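Nicastrin (Dictyostelium purpureum, PDB 4R12) probably serves as an essential subunit of the gamma-secretase complex, an endoprotease that cleaves integral membrane proteins such as Notch receptors within the membrane. Local coordinates at residues W169-D174 with L582-I587; S44-L49 with S63-I68. One frame throughout, in Å; residues are numbered along the deposited sequence.

Contact 1: W169-D174 with L582-I587; sequences WGAELD and LKVFKI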
ATOM      1  N   TRP A 169      28.620 -13.846  20.906  1.00 60.13           N
ATOM      2  CA  TRP A 169      27.344 -13.137  20.802  1.00 57.41           C
ATOM      3  C   TRP A 169      26.223 -13.966  20.178  1.00 52.76           C
ATOM      4  O   TRP A 169      26.424 -14.643  19.169  1.00 52.75           O
ATOM      5  CB  TRP A 169      27.523 -11.857  19.988  1.00 56.12           C
ATOM      6  CG  TRP A 169      28.258 -10.787  20.715  1.00 57.21           C
ATOM      7  CD1 TRP A 169      29.597 -10.512  20.646  1.00 57.12           C
ATOM      8  CD2 TRP A 169      27.700  -9.840  21.629  1.00 55.72           C
ATOM      9  NE1 TRP A 169      29.901  -9.449  21.462  1.00 58.09           N
ATOM     10  CE2 TRP A 169      28.754  -9.019  22.079  1.00 57.69           C
ATOM     11  CE3 TRP A 169      26.409  -9.609  22.117  1.00 54.76           C
ATOM     12  CZ2 TRP A 169      28.556  -7.981  22.988  1.00 57.48           C
ATOM     13  CZ3 TRP A 169      26.214  -8.577  23.019  1.00 54.88           C
ATOM     14  CH2 TRP A 169      27.283  -7.775  23.445  1.00 57.03           C
ATOM     15  N   GLY A 170      25.038 -13.885  20.777  1.00 52.93           N
ATOM     16  CA  GLY A 170      23.863 -14.570  20.260  1.00 51.48           C
ATOM     17  C   GLY A 170      22.632 -13.685  20.311  1.00 47.64           C
ATOM     18  O   GLY A 170      22.692 -12.566  20.820  1.00 50.00           O
ATOM     19  N   ALA A 171      21.515 -14.182  19.783  1.00 47.22           N
ATOM     20  CA  ALA A 171      20.262 -13.427  19.799  1.00 45.50           C
ATOM     21  C   ALA A 171      19.048 -14.333  19.917  1.00 42.53           C
ATOM     22  O   ALA A 171      19.115 -15.519  19.610  1.00 43.43           O
ATOM     23  CB  ALA A 171      20.137 -12.562  18.546  1.00 43.30           C
ATOM     24  N   GLU A 172      17.939 -13.758  20.371  1.00 42.02           N
ATOM     25  CA  GLU A 172      16.664 -14.456  20.370  1.00 44.14           C
ATOM     26  C   GLU A 172      15.622 -13.649  19.611  1.00 41.65           C
ATOM     27  O   GLU A 172      15.460 -12.449  19.837  1.00 39.83           O
ATOM     28  CB  GLU A 172      16.177 -14.739  21.798  1.00 45.17           C
ATOM     29  CG  GLU A 172      14.734 -15.228  21.860  1.00 44.64           C
ATOM     30  CD  GLU A 172      14.307 -15.636  23.258  1.00 49.02           C
ATOM     31  OE1 GLU A 172      15.157 -16.140  24.016  1.00 52.13           O
ATOM     32  OE2 GLU A 172      13.121 -15.451  23.601  1.00 49.93           O
ATOM     33  N   LEU A 173      14.922 -14.331  18.711  1.00 38.42           N
ATOM     34  CA  LEU A 173      13.847 -13.742  17.929  1.00 36.25           C
ATOM     35  C   LEU A 173      12.486 -14.322  18.340  1.00 36.10           C
ATOM     36  O   LEU A 173      12.232 -15.521  18.181  1.00 36.61           O
ATOM     37  CB  LEU A 173      14.089 -13.977  16.425  1.00 36.72           C
ATOM     38  CG  LEU A 173      15.188 -13.218  15.667  1.00 37.21           C
ATOM     39  CD1 LEU A 173      16.587 -13.481  16.218  1.00 37.38           C
ATOM     40  CD2 LEU A 173      15.135 -13.551  14.166  1.00 33.22           C
ATOM     41  N   ASP A 174      11.618 -13.466  18.862  1.00 34.66           N
ATOM     42  CA  ASP A 174      10.253 -13.837  19.233  1.00 37.40           C
ATOM     43  C   ASP A 174       9.245 -13.271  18.240  1.00 36.88           C
ATOM     44  O   ASP A 174       9.081 -12.051  18.141  1.00 33.74           O
ATOM     45  CB  ASP A 174       9.903 -13.321  20.636  1.00 39.38           C
ATOM     46  CG  ASP A 174      10.873 -13.789  21.689  1.00 42.80           C
ATOM     47  OD1 ASP A 174      11.204 -14.990  21.700  1.00 43.94           O
ATOM     48  OD2 ASP A 174      11.305 -12.952  22.511  1.00 45.36           O
ATOM     49  N   LEU A 582      13.139  -8.744  19.638  1.00 43.06           N
ATOM     50  CA  LEU A 582      14.485  -9.144  19.269  1.00 43.22           C
ATOM     51  C   LEU A 582      15.439  -8.785  20.401  1.00 47.62           C
ATOM     52  O   LEU A 582      15.547  -7.620  20.796  1.00 48.55           O
ATOM     53  CB  LEU A 582      14.901  -8.470  17.955  1.00 44.68           C
ATOM     54  CG  LEU A 582      16.297  -8.680  17.364  1.00 44.82           C
ATOM     55  CD1 LEU A 582      16.850 -10.064  17.641  1.00 43.63           C
ATOM     56  CD2 LEU A 582      16.214  -8.464  15.857  1.00 44.80           C
ATOM     57  N   LYS A 583      16.121  -9.793  20.926  1.00 45.72           N
ATOM     58  CA  LYS A 583      17.015  -9.601  22.051  1.00 49.41           C
ATOM     59  C   LYS A 583      18.399 -10.122  21.708  1.00 51.30           C
ATOM     60  O   LYS A 583      18.534 -11.158  21.057  1.00 47.52           O
ATOM     61  CB  LYS A 583      16.478 -10.318  23.297  1.00 50.06           C
ATOM     62  CG  LYS A 583      15.012 -10.032  23.603  1.00 50.93           C
ATOM     63  CD  LYS A 583      14.423 -11.084  24.543  1.00 53.42           C
ATOM     64  CE  LYS A 583      12.932 -10.855  24.761  1.00 54.09           C
ATOM     65  NZ  LYS A 583      12.306 -11.946  25.564  1.00 56.56           N
ATOM     66  N   VAL A 584      19.424  -9.398  22.145  1.00 49.63           N
ATOM     67  CA  VAL A 584      20.802  -9.832  21.959  1.00 51.99           C
ATOM     68  C   VAL A 584      21.440 -10.028  23.336  1.00 53.63           C
ATOM     69  O   VAL A 584      21.077  -9.351  24.298  1.00 54.89           O
ATOM     70  CB  VAL A 584      21.594  -8.821  21.094  1.00 51.90           C
ATOM     71  CG1 VAL A 584      23.079  -9.130  21.090  1.00 53.19           C
ATOM     72  CG2 VAL A 584      21.063  -8.842  19.670  1.00 47.68           C
ATOM     73  N   PHE A 585      22.360 -10.983  23.426  1.00 54.05           N
ATOM     74  CA  PHE A 585      22.952 -11.376  24.696  1.00 55.38           C
ATOM     75  C   PHE A 585      24.253 -12.119  24.438  1.00 57.16           C
ATOM     76  O   PHE A 585      24.491 -12.585  23.320  1.00 56.62           O
ATOM     77  CB  PHE A 585      21.978 -12.257  25.475  1.00 55.43           C
ATOM     78  CG  PHE A 585      21.510 -13.456  24.702  1.00 54.04           C
ATOM     79  CD1 PHE A 585      22.216 -14.646  24.747  1.00 55.83           C
ATOM     80  CD2 PHE A 585      20.382 -13.382  23.905  1.00 52.99           C
ATOM     81  CE1 PHE A 585      21.801 -15.746  24.023  1.00 55.91           C
ATOM     82  CE2 PHE A 585      19.958 -14.476  23.179  1.00 50.92           C
ATOM     83  CZ  PHE A 585      20.668 -15.661  23.237  1.00 53.67           C
ATOM     84  N   LYS A 586      25.096 -12.246  25.458  1.00 59.77           N
ATOM     85  CA  LYS A 586      26.296 -13.061  25.303  1.00 60.45           C
ATOM     86  C   LYS A 586      26.021 -14.483  25.768  1.00 60.75           C
ATOM     87  O   LYS A 586      25.363 -14.699  26.783  1.00 63.06           O
ATOM     88  CB  LYS A 586      27.484 -12.453  26.053  1.00 62.53           C
ATOM     89  CG  LYS A 586      28.430 -11.693  25.125  1.00 63.86           C
ATOM     90  CD  LYS A 586      29.734 -11.288  25.798  1.00 66.66           C
ATOM     91  CE  LYS A 586      30.716 -10.723  24.772  1.00 66.73           C
ATOM     92  NZ  LYS A 586      31.951 -10.179  25.405  1.00 68.04           N
ATOM     93  N   ILE A 587      26.507 -15.452  24.998  1.00 65.73           N
ATOM     94  CA  ILE A 587      26.305 -16.860  25.308  1.00 63.70           C
ATOM     95  C   ILE A 587      27.135 -17.279  26.515  1.00 68.58           C
ATOM     96  O   ILE A 587      27.852 -18.278  26.471  1.00 72.83           O
ATOM     97  CB  ILE A 587      26.657 -17.738  24.092  1.00 20.00           C
ATOM     98  CG1 ILE A 587      25.676 -17.480  22.946  1.00 20.00           C
ATOM     99  CG2 ILE A 587      26.657 -19.209  24.478  1.00 20.00           C
ATOM    100  CD1 ILE A 587      26.098 -18.098  21.632  1.00 20.00           C
TER
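Phe-585 has CG between its own backbone N and carbonyl carbon (chi1 55°), and its ring comes back over the neighbouring strand: Gly-170 O lies over one ring face, offset toward the rim, and CE2 approaches Ala-171 C at 3.4 Å. Gly-170, directly across, carries no side chain, which lets the ring lie close over the backbone. With CG anti to its carbonyl carbon (chi1 -73°), Trp-169 presents its six-membered ring to Lys-586, whose CG sits over the centre, a CH-pi contact 4.0 Å from the centroid, while CE of the same lysine reaches NE1 at 3.6 Å. Val-584 CG1 meets Trp-169 CE3 at 3.5 Å, on the surface shared with Ala-171, Leu-173 and Leu-582, where helix 148-160 covers Trp-169 and Val-584. On the Phe-585 surface, Lys-583 lies beside Glu-172 and crosses Asp-174, its NZ making a long, weak salt bridge to Asp-174 OD2 (3.4 Å). Four backbone bonds join the strands, two between Gly-170 and Phe-585 and two between Glu-172 and Lys-583. Strands 169-174 and 581-586 thus form an antiparallel ladder that brings the C-terminal end of the modelled chain into the sheet of the nicastrin small lobe.

Contact 2: S44-L49 with S63-I68; sequences SGILYL and SQQKDI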
ATOM      1  N   SER A  44      16.442 -18.895  19.282  1.00 40.03           N
ATOM      2  CA  SER A  44      17.707 -18.310  19.700  1.00 42.35           C
ATOM      3  C   SER A  44      18.875 -19.091  19.116  1.00 42.65           C
ATOM      4  O   SER A  44      18.713 -20.231  18.704  1.00 43.44           O
ATOM      5  CB  SER A  44      17.803 -18.267  21.229  1.00 44.30           C
ATOM      6  OG  SER A  44      17.723 -19.574  21.773  1.00 45.72           O
ATOM      7  N   GLY A  45      20.045 -18.462  19.069  1.00 44.36           N
ATOM      8  CA  GLY A  45      21.224 -19.099  18.517  1.00 46.95           C
ATOM      9  C   GLY A  45      22.426 -18.177  18.479  1.00 46.34           C
ATOM     10  O   GLY A  45      22.335 -16.995  18.823  1.00 44.56           O
ATOM     11  N   ILE A  46      23.559 -18.731  18.062  1.00 48.16           N
ATOM     12  CA  ILE A  46      24.785 -17.962  17.902  1.00 51.23           C
ATOM     13  C   ILE A  46      24.695 -17.100  16.627  1.00 48.31           C
ATOM     14  O   ILE A  46      24.231 -17.566  15.584  1.00 46.02           O
ATOM     15  CB  ILE A  46      26.018 -18.901  17.846  1.00 51.81           C
ATOM     16  CG1 ILE A  46      27.324 -18.109  17.875  1.00 53.99           C
ATOM     17  CG2 ILE A  46      25.962 -19.809  16.628  1.00 54.58           C
ATOM     18  CD1 ILE A  46      27.673 -17.569  19.233  1.00 58.89           C
ATOM     19  N   LEU A  47      25.112 -15.840  16.720  1.00 49.16           N
ATOM     20  CA  LEU A  47      25.106 -14.966  15.550  1.00 45.32           C
ATOM     21  C   LEU A  47      26.213 -15.361  14.576  1.00 47.37           C
ATOM     22  O   LEU A  47      27.372 -15.493  14.965  1.00 50.84           O
ATOM     23  CB  LEU A  47      25.267 -13.504  15.965  1.00 46.30           C
ATOM     24  CG  LEU A  47      24.142 -12.880  16.794  1.00 43.52           C
ATOM     25  CD1 LEU A  47      24.480 -11.450  17.142  1.00 43.54           C
ATOM     26  CD2 LEU A  47      22.820 -12.955  16.048  1.00 41.49           C
ATOM     27  N   TYR A  48      25.846 -15.575  13.317  1.00 44.05           N
ATOM     28  CA  TYR A  48      26.823 -15.869  12.273  1.00 45.08           C
ATOM     29  C   TYR A  48      26.594 -14.930  11.093  1.00 47.10           C
ATOM     30  O   TYR A  48      25.511 -14.921  10.513  1.00 42.19           O
ATOM     31  CB  TYR A  48      26.725 -17.325  11.813  1.00 45.94           C
ATOM     32  CG  TYR A  48      27.670 -17.667  10.676  1.00 49.24           C
ATOM     33  CD1 TYR A  48      27.316 -17.427   9.350  1.00 48.95           C
ATOM     34  CD2 TYR A  48      28.918 -18.225  10.927  1.00 54.32           C
ATOM     35  CE1 TYR A  48      28.175 -17.731   8.312  1.00 49.20           C
ATOM     36  CE2 TYR A  48      29.785 -18.534   9.893  1.00 56.18           C
ATOM     37  CZ  TYR A  48      29.409 -18.283   8.589  1.00 53.80           C
ATOM     38  OH  TYR A  48      30.268 -18.588   7.560  1.00 54.56           O
ATOM     39  N   LEU A  49      27.622 -14.162  10.732  1.00 46.73           N
ATOM     40  CA  LEU A  49      27.497 -13.124   9.703  1.00 42.06           C
ATOM     41  C   LEU A  49      27.883 -13.589   8.304  1.00 42.10           C
ATOM     42  O   LEU A  49      28.985 -14.084   8.080  1.00 45.24           O
ATOM     43  CB  LEU A  49      28.351 -11.912  10.077  1.00 45.43           C
ATOM     44  CG  LEU A  49      28.470 -10.811   9.018  1.00 42.63           C
ATOM     45  CD1 LEU A  49      27.130 -10.113   8.802  1.00 39.38           C
ATOM     46  CD2 LEU A  49      29.539  -9.820   9.420  1.00 44.61           C
ATOM     47  N   SER A  63      30.195 -25.876  12.200  1.00 71.88           N
ATOM     48  CA  SER A  63      29.458 -26.656  13.196  1.00 72.41           C
ATOM     49  C   SER A  63      29.960 -26.456  14.629  1.00 71.23           C
ATOM     50  O   SER A  63      29.895 -27.371  15.447  1.00 71.48           O
ATOM     51  CB  SER A  63      29.497 -28.145  12.834  1.00 72.24           C
ATOM     52  OG  SER A  63      30.759 -28.516  12.311  1.00 73.05           O
ATOM     53  N   GLN A  64      30.441 -25.251  14.926  1.00 72.09           N
ATOM     54  CA  GLN A  64      30.845 -24.876  16.281  1.00 72.48           C
ATOM     55  C   GLN A  64      29.634 -24.893  17.219  1.00 70.39           C
ATOM     56  O   GLN A  64      29.761 -24.981  18.443  1.00 71.37           O
ATOM     57  CB  GLN A  64      31.514 -23.492  16.261  1.00 72.48           C
ATOM     58  CG  GLN A  64      31.563 -22.735  17.593  1.00 72.54           C
ATOM     59  CD  GLN A  64      32.148 -21.342  17.441  1.00 73.33           C
ATOM     60  OE1 GLN A  64      32.917 -21.083  16.515  1.00 72.13           O
ATOM     61  NE2 GLN A  64      31.782 -20.438  18.343  1.00 71.59           N
ATOM     62  N   GLN A  65      28.453 -24.839  16.621  1.00 69.24           N
ATOM     63  CA  GLN A  65      27.218 -24.723  17.370  1.00 67.72           C
ATOM     64  C   GLN A  65      26.060 -25.378  16.627  1.00 65.81           C
ATOM     65  O   GLN A  65      26.050 -25.430  15.395  1.00 66.47           O
ATOM     66  CB  GLN A  65      26.915 -23.247  17.626  1.00 65.04           C
ATOM     67  CG  GLN A  65      25.578 -22.977  18.288  1.00 63.26           C
ATOM     68  CD  GLN A  65      25.743 -22.337  19.637  1.00 62.59           C
ATOM     69  OE1 GLN A  65      26.780 -22.497  20.280  1.00 65.52           O
ATOM     70  NE2 GLN A  65      24.730 -21.596  20.076  1.00 60.08           N
ATOM     71  N   LYS A  66      25.092 -25.888  17.380  1.00 61.60           N
ATOM     72  CA  LYS A  66      23.839 -26.327  16.793  1.00 62.49           C
ATOM     73  C   LYS A  66      23.030 -25.103  16.338  1.00 58.51           C
ATOM     74  O   LYS A  66      22.890 -24.845  15.146  1.00 59.10           O
ATOM     75  CB  LYS A  66      23.039 -27.173  17.791  1.00 61.63           C
ATOM     76  CG  LYS A  66      21.668 -27.614  17.287  1.00 62.00           C
ATOM     77  CD  LYS A  66      20.829 -28.251  18.395  1.00 63.56           C
ATOM     78  CE  LYS A  66      21.303 -29.660  18.732  1.00 66.75           C
ATOM     79  NZ  LYS A  66      21.066 -30.628  17.617  1.00 64.53           N
ATOM     80  N   ASP A  67      22.530 -24.330  17.292  1.00 56.47           N
ATOM     81  CA  ASP A  67      21.575 -23.271  16.986  1.00 52.79           C
ATOM     82  C   ASP A  67      22.245 -22.005  16.443  1.00 52.19           C
ATOM     83  O   ASP A  67      23.052 -21.378  17.128  1.00 50.49           O
ATOM     84  CB  ASP A  67      20.751 -22.947  18.235  1.00 52.52           C
ATOM     85  CG  ASP A  67      20.034 -24.177  18.794  1.00 56.15           C
ATOM     86  OD1 ASP A  67      19.649 -25.054  17.984  1.00 52.69           O
ATOM     87  OD2 ASP A  67      19.863 -24.268  20.032  1.00 56.14           O
ATOM     88  N   ILE A  68      21.901 -21.631  15.213  1.00 50.06           N
ATOM     89  CA  ILE A  68      22.515 -20.472  14.564  1.00 47.11           C
ATOM     90  C   ILE A  68      21.486 -19.434  14.104  1.00 43.41           C
ATOM     91  O   ILE A  68      20.521 -19.783  13.426  1.00 41.03           O
ATOM     92  CB  ILE A  68      23.352 -20.912  13.340  1.00 50.95           C
ATOM     93  CG1 ILE A  68      24.452 -21.891  13.767  1.00 55.40           C
ATOM     94  CG2 ILE A  68      23.945 -19.699  12.619  1.00 48.18           C
ATOM     95  CD1 ILE A  68      25.190 -22.536  12.606  1.00 58.34           C
TER
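Ile-46 and Gln-65 cross obliquely, the methyl CG2 of the isoleucine lying against the aliphatic part of the glutamine, 3.6 Å from CG. The Gln-65 chain bends at chi2 (117°), and its amide end comes back beside Ile-46, with NE2 3.7 Å from CB. From there NE2 gives a weak hydrogen bond to Asp-67 O within its own segment. That carbonyl also receives Ile-46 N at 2.9 Å, the donor tilted 30° from the carbonyl plane, so one oxygen takes both a backbone and a side-chain N-H. Ile-46 CG2, set between its backbone N and carbonyl carbon, packs on the same oxygen and on Ile-68 CG1 (3.8 Å). The other branch of Ile-68, CG2, touches Tyr-48 CB at 3.7 Å. The tyrosine ring leads away from this methyl: it meets the ring of Tyr-62, and its OH is hydrogen-bonded to Ser-55 O in helix 53-57. Asp-67 CB comes up to Ser-44 O (3.4 Å). Gly-45 has no side chain, and its CA passes 3.2 Å from Asp-67 O, so the backbones come close here. Ile-46 and Ile-68 form a parallel bridge, and backbone bonds from Ile-46 and Tyr-48 to Ile-69 continue the pairing. Strand 43-50, helix 53-57 and strand 67-72 make a beta-alpha-beta unit of the nicastrin small lobe, and this contact lies where its second strand enters the parallel pairing.

Both contacts are partly buried and share a sheet in which strand 169-174 neighbours strand 43-50; Trp-169 O with Leu-47 N and Ala-171 N with Gly-45 O are probable hydrogen bonds between them. Contact 1 joins strands more than 400 residues apart, whereas contact 2 closes a local unit across 13 residues. The first is a regular antiparallel ladder, burying 622 Å², with charged and aromatic groups added to its apolar packing. The second buries 300 Å² and relies on aliphatic branches, a glutamine side chain and a single backbone bond between its segments. Strand 169-174 therefore has antiparallel partners on both edges, while strand 43-50 is antiparallel to 169-174 on one edge and parallel to 67-72 on the other.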